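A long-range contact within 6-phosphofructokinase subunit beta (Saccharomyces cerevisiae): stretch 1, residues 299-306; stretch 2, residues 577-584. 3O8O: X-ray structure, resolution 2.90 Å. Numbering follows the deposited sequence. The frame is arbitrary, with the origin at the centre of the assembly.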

ATOM      1  N   ASP B 299     -15.574  33.885  -7.371  1.00 67.32           N
ATOM      2  CA  ASP B 299     -15.113  35.250  -7.185  1.00 67.17           C
ATOM      3  C   ASP B 299     -13.618  35.323  -6.977  1.00 67.27           C
ATOM      4  O   ASP B 299     -12.951  36.130  -7.616  1.00 67.51           O
ATOM      5  CB  ASP B 299     -15.840  35.947  -6.035  1.00 60.34           C
ATOM      6  CG  ASP B 299     -17.189  36.500  -6.458  1.00 59.87           C
ATOM      7  OD1 ASP B 299     -17.327  36.981  -7.604  1.00 60.77           O
ATOM      8  OD2 ASP B 299     -18.118  36.459  -5.636  1.00 59.58           O
ATOM      9  N   ARG B 300     -13.071  34.495  -6.101  1.00 77.99           N
ATOM     10  CA  ARG B 300     -11.631  34.539  -5.914  1.00 77.30           C
ATOM     11  C   ARG B 300     -10.944  34.409  -7.272  1.00 77.68           C
ATOM     12  O   ARG B 300     -10.164  35.279  -7.660  1.00 78.61           O
ATOM     13  CB  ARG B 300     -11.161  33.410  -5.006  1.00 44.13           C
ATOM     14  CG  ARG B 300     -11.656  33.509  -3.606  1.00 42.55           C
ATOM     15  CD  ARG B 300     -10.982  32.488  -2.726  1.00 42.44           C
ATOM     16  NE  ARG B 300     -11.763  32.273  -1.514  1.00 42.05           N
ATOM     17  CZ  ARG B 300     -11.333  31.624  -0.439  1.00 42.43           C
ATOM     18  NH1 ARG B 300     -10.109  31.110  -0.399  1.00 43.51           N
ATOM     19  NH2 ARG B 300     -12.135  31.495   0.599  1.00 42.29           N
ATOM     20  N   ILE B 301     -11.251  33.335  -7.998  1.00 50.39           N
ATOM     21  CA  ILE B 301     -10.645  33.084  -9.299  1.00 49.56           C
ATOM     22  C   ILE B 301     -10.879  34.207 -10.302  1.00 50.24           C
ATOM     23  O   ILE B 301      -9.997  34.551 -11.098  1.00 50.63           O
ATOM     24  CB  ILE B 301     -11.152  31.761  -9.883  1.00 33.43           C
ATOM     25  CG1 ILE B 301     -10.856  30.636  -8.887  1.00 33.43           C
ATOM     26  CG2 ILE B 301     -10.455  31.475 -11.219  1.00 33.43           C
ATOM     27  CD1 ILE B 301     -11.476  29.283  -9.238  1.00 58.66           C
ATOM     28  N   LEU B 302     -12.066  34.789 -10.263  1.00 46.27           N
ATOM     29  CA  LEU B 302     -12.369  35.872 -11.183  1.00 47.11           C
ATOM     30  C   LEU B 302     -11.532  37.089 -10.833  1.00 47.84           C
ATOM     31  O   LEU B 302     -10.835  37.642 -11.668  1.00 47.98           O
ATOM     32  CB  LEU B 302     -13.855  36.248 -11.118  1.00 56.11           C
ATOM     33  CG  LEU B 302     -14.227  37.498 -11.924  1.00 55.88           C
ATOM     34  CD1 LEU B 302     -13.872  37.301 -13.395  1.00 56.01           C
ATOM     35  CD2 LEU B 302     -15.689  37.767 -11.766  1.00 55.97           C
ATOM     36  N   ALA B 303     -11.604  37.502  -9.581  1.00 62.78           N
ATOM     37  CA  ALA B 303     -10.855  38.659  -9.127  1.00 64.96           C
ATOM     38  C   ALA B 303      -9.346  38.462  -9.254  1.00 66.64           C
ATOM     39  O   ALA B 303      -8.600  39.419  -9.426  1.00 68.01           O
ATOM     40  CB  ALA B 303     -11.224  38.966  -7.689  1.00 40.72           C
ATOM     41  N   THR B 304      -8.886  37.225  -9.162  1.00 66.06           N
ATOM     42  CA  THR B 304      -7.469  36.987  -9.287  1.00 66.90           C
ATOM     43  C   THR B 304      -7.007  37.195 -10.716  1.00 67.47           C
ATOM     44  O   THR B 304      -5.960  37.796 -10.938  1.00 67.62           O
ATOM     45  CB  THR B 304      -7.099  35.577  -8.846  1.00 70.26           C
ATOM     46  OG1 THR B 304      -7.337  35.459  -7.436  1.00 69.91           O
ATOM     47  CG2 THR B 304      -5.622  35.283  -9.154  1.00 69.94           C
ATOM     48  N   LEU B 305      -7.775  36.706 -11.688  1.00 63.25           N
ATOM     49  CA  LEU B 305      -7.384  36.876 -13.087  1.00 63.75           C
ATOM     50  C   LEU B 305      -7.560  38.310 -13.577  1.00 64.78           C
ATOM     51  O   LEU B 305      -6.725  38.834 -14.299  1.00 65.40           O
ATOM     52  CB  LEU B 305      -8.186  35.958 -13.997  1.00 40.67           C
ATOM     53  CG  LEU B 305      -8.024  34.459 -13.797  1.00 39.77           C
ATOM     54  CD1 LEU B 305      -8.886  33.773 -14.843  1.00 38.80           C
ATOM     55  CD2 LEU B 305      -6.581  34.036 -13.942  1.00 38.92           C
ATOM     56  N   GLN B 306      -8.655  38.942 -13.196  1.00 62.56           N
ATOM     57  CA  GLN B 306      -8.892  40.302 -13.612  1.00 63.03           C
ATOM     58  C   GLN B 306      -7.805  41.211 -13.079  1.00 64.22           C
ATOM     59  O   GLN B 306      -7.262  42.041 -13.808  1.00 64.25           O
ATOM     60  CB  GLN B 306     -10.265  40.757 -13.138  1.00 57.02           C
ATOM     61  CG  GLN B 306     -11.373  40.121 -13.953  1.00 57.31           C
ATOM     62  CD  GLN B 306     -12.705  40.755 -13.700  1.00 58.01           C
ATOM     63  OE1 GLN B 306     -13.667  40.492 -14.406  1.00 58.62           O
ATOM     64  NE2 GLN B 306     -12.775  41.599 -12.685  1.00 58.15           N
ATOM     65  N   THR B 577      -6.052  22.422  -9.999  1.00 49.70           N
ATOM     66  CA  THR B 577      -5.600  23.692 -10.546  1.00 50.85           C
ATOM     67  C   THR B 577      -6.372  24.879 -10.039  1.00 51.44           C
ATOM     68  O   THR B 577      -5.786  25.793  -9.456  1.00 50.82           O
ATOM     69  CB  THR B 577      -5.660  23.723 -12.071  1.00 44.64           C
ATOM     70  OG1 THR B 577      -4.752  22.747 -12.603  1.00 45.08           O
ATOM     71  CG2 THR B 577      -5.283  25.109 -12.575  1.00 41.77           C
ATOM     72  N   TYR B 578      -7.681  24.877 -10.250  1.00 56.95           N
ATOM     73  CA  TYR B 578      -8.466  26.007  -9.780  1.00 59.56           C
ATOM     74  C   TYR B 578      -8.484  26.130  -8.266  1.00 58.37           C
ATOM     75  O   TYR B 578      -8.457  27.244  -7.732  1.00 58.96           O
ATOM     76  CB  TYR B 578      -9.882  25.989 -10.383  1.00 66.60           C
ATOM     77  CG  TYR B 578      -9.826  26.429 -11.830  1.00 68.67           C
ATOM     78  CD1 TYR B 578      -9.437  25.540 -12.835  1.00 69.73           C
ATOM     79  CD2 TYR B 578      -9.954  27.777 -12.169  1.00 69.67           C
ATOM     80  CE1 TYR B 578      -9.160  25.989 -14.122  1.00 70.25           C
ATOM     81  CE2 TYR B 578      -9.677  28.230 -13.460  1.00 70.19           C
ATOM     82  CZ  TYR B 578      -9.280  27.335 -14.419  1.00 69.54           C
ATOM     83  OH  TYR B 578      -8.980  27.788 -15.671  1.00 69.57           O
ATOM     84  N   ALA B 579      -8.493  25.000  -7.567  1.00 33.54           N
ATOM     85  CA  ALA B 579      -8.478  25.059  -6.100  1.00 33.64           C
ATOM     86  C   ALA B 579      -7.190  25.796  -5.699  1.00 32.91           C
ATOM     87  O   ALA B 579      -7.193  26.782  -4.927  1.00 32.50           O
ATOM     88  CB  ALA B 579      -8.490  23.648  -5.511  1.00 47.91           C
ATOM     89  N   SER B 580      -6.096  25.297  -6.256  1.00 33.44           N
ATOM     90  CA  SER B 580      -4.799  25.866  -6.021  1.00 34.03           C
ATOM     91  C   SER B 580      -4.839  27.386  -6.254  1.00 33.19           C
ATOM     92  O   SER B 580      -4.445  28.181  -5.392  1.00 33.20           O
ATOM     93  CB  SER B 580      -3.786  25.206  -6.956  1.00 67.40           C
ATOM     94  OG  SER B 580      -2.554  25.907  -6.953  1.00 69.66           O
ATOM     95  N   LEU B 581      -5.320  27.800  -7.418  1.00 43.84           N
ATOM     96  CA  LEU B 581      -5.353  29.222  -7.699  1.00 42.38           C
ATOM     97  C   LEU B 581      -6.192  29.965  -6.669  1.00 43.10           C
ATOM     98  O   LEU B 581      -5.811  31.049  -6.235  1.00 43.26           O
ATOM     99  CB  LEU B 581      -5.913  29.481  -9.094  1.00 39.58           C
ATOM    100  CG  LEU B 581      -5.826  30.911  -9.628  1.00 39.57           C
ATOM    101  CD1 LEU B 581      -4.408  31.175 -10.028  1.00 39.76           C
ATOM    102  CD2 LEU B 581      -6.718  31.091 -10.832  1.00 39.04           C
ATOM    103  N   ALA B 582      -7.316  29.370  -6.265  1.00 48.70           N
ATOM    104  CA  ALA B 582      -8.231  29.987  -5.316  1.00 48.06           C
ATOM    105  C   ALA B 582      -7.769  30.086  -3.869  1.00 48.94           C
ATOM    106  O   ALA B 582      -8.298  30.893  -3.097  1.00 48.32           O
ATOM    107  CB  ALA B 582      -9.529  29.279  -5.362  1.00 26.59           C
ATOM    108  N   VAL B 583      -6.810  29.262  -3.476  1.00 45.80           N
ATOM    109  CA  VAL B 583      -6.329  29.339  -2.101  1.00 45.17           C
ATOM    110  C   VAL B 583      -4.883  29.762  -2.084  1.00 44.70           C
ATOM    111  O   VAL B 583      -4.269  29.832  -1.030  1.00 44.41           O
ATOM    112  CB  VAL B 583      -6.433  28.000  -1.366  1.00 39.74           C
ATOM    113  CG1 VAL B 583      -7.882  27.616  -1.212  1.00 39.56           C
ATOM    114  CG2 VAL B 583      -5.663  26.916  -2.128  1.00 39.64           C
ATOM    115  N   GLY B 584      -4.334  30.044  -3.256  1.00 47.01           N
ATOM    116  CA  GLY B 584      -2.946  30.450  -3.317  1.00 47.51           C
ATOM    117  C   GLY B 584      -1.990  29.325  -2.978  1.00 47.75           C
ATOM    118  O   GLY B 584      -0.982  29.547  -2.335  1.00 47.83           O
TER

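Two helices far apart in sequence cross here at 72°, their axes 8.8 Å apart at closest approach. The backbones come nearest at Ile301 and Ala582, with CA atoms 5.6 Å apart; the small methyl of Ala582 suits so close a passage, its CB lying 4.0 Å from Ile301 CG1.

Ile301 is the centre of the contact. Its CA-to-CB bond points sideways, but chi1 m and chi2 t carry the end of the side chain nearer the partner helix. Ile301 CD1 lies 3.6 Å from Tyr578 CD2, at the edge of the ring. Its CG2, the branch at CB, packs 3.8 Å from Leu581 CD2 and also lies 3.9 Å from Tyr578 CD2. Leu581, its CA-to-CB bond toward the other helix and its rotamer the common t, p, also meets Leu305, whose m, t rotamer brings its CD2 to 4.3 Å from Leu581 CD2.

Arg300 adds the polar link. With chi1 m and chi2 and chi3 t, its extended chain passes close to Ala582, CD being 3.1 Å from Ala582 O, and NH1 donates a hydrogen bond to that same oxygen (NH1 to O, 3.3 Å; 165° at the hydrogen). The carbonyl lies near the guanidinium plane, where the N-H groups point. Ala582 lies in its helix's last turn, where carbonyls often lack an amide partner.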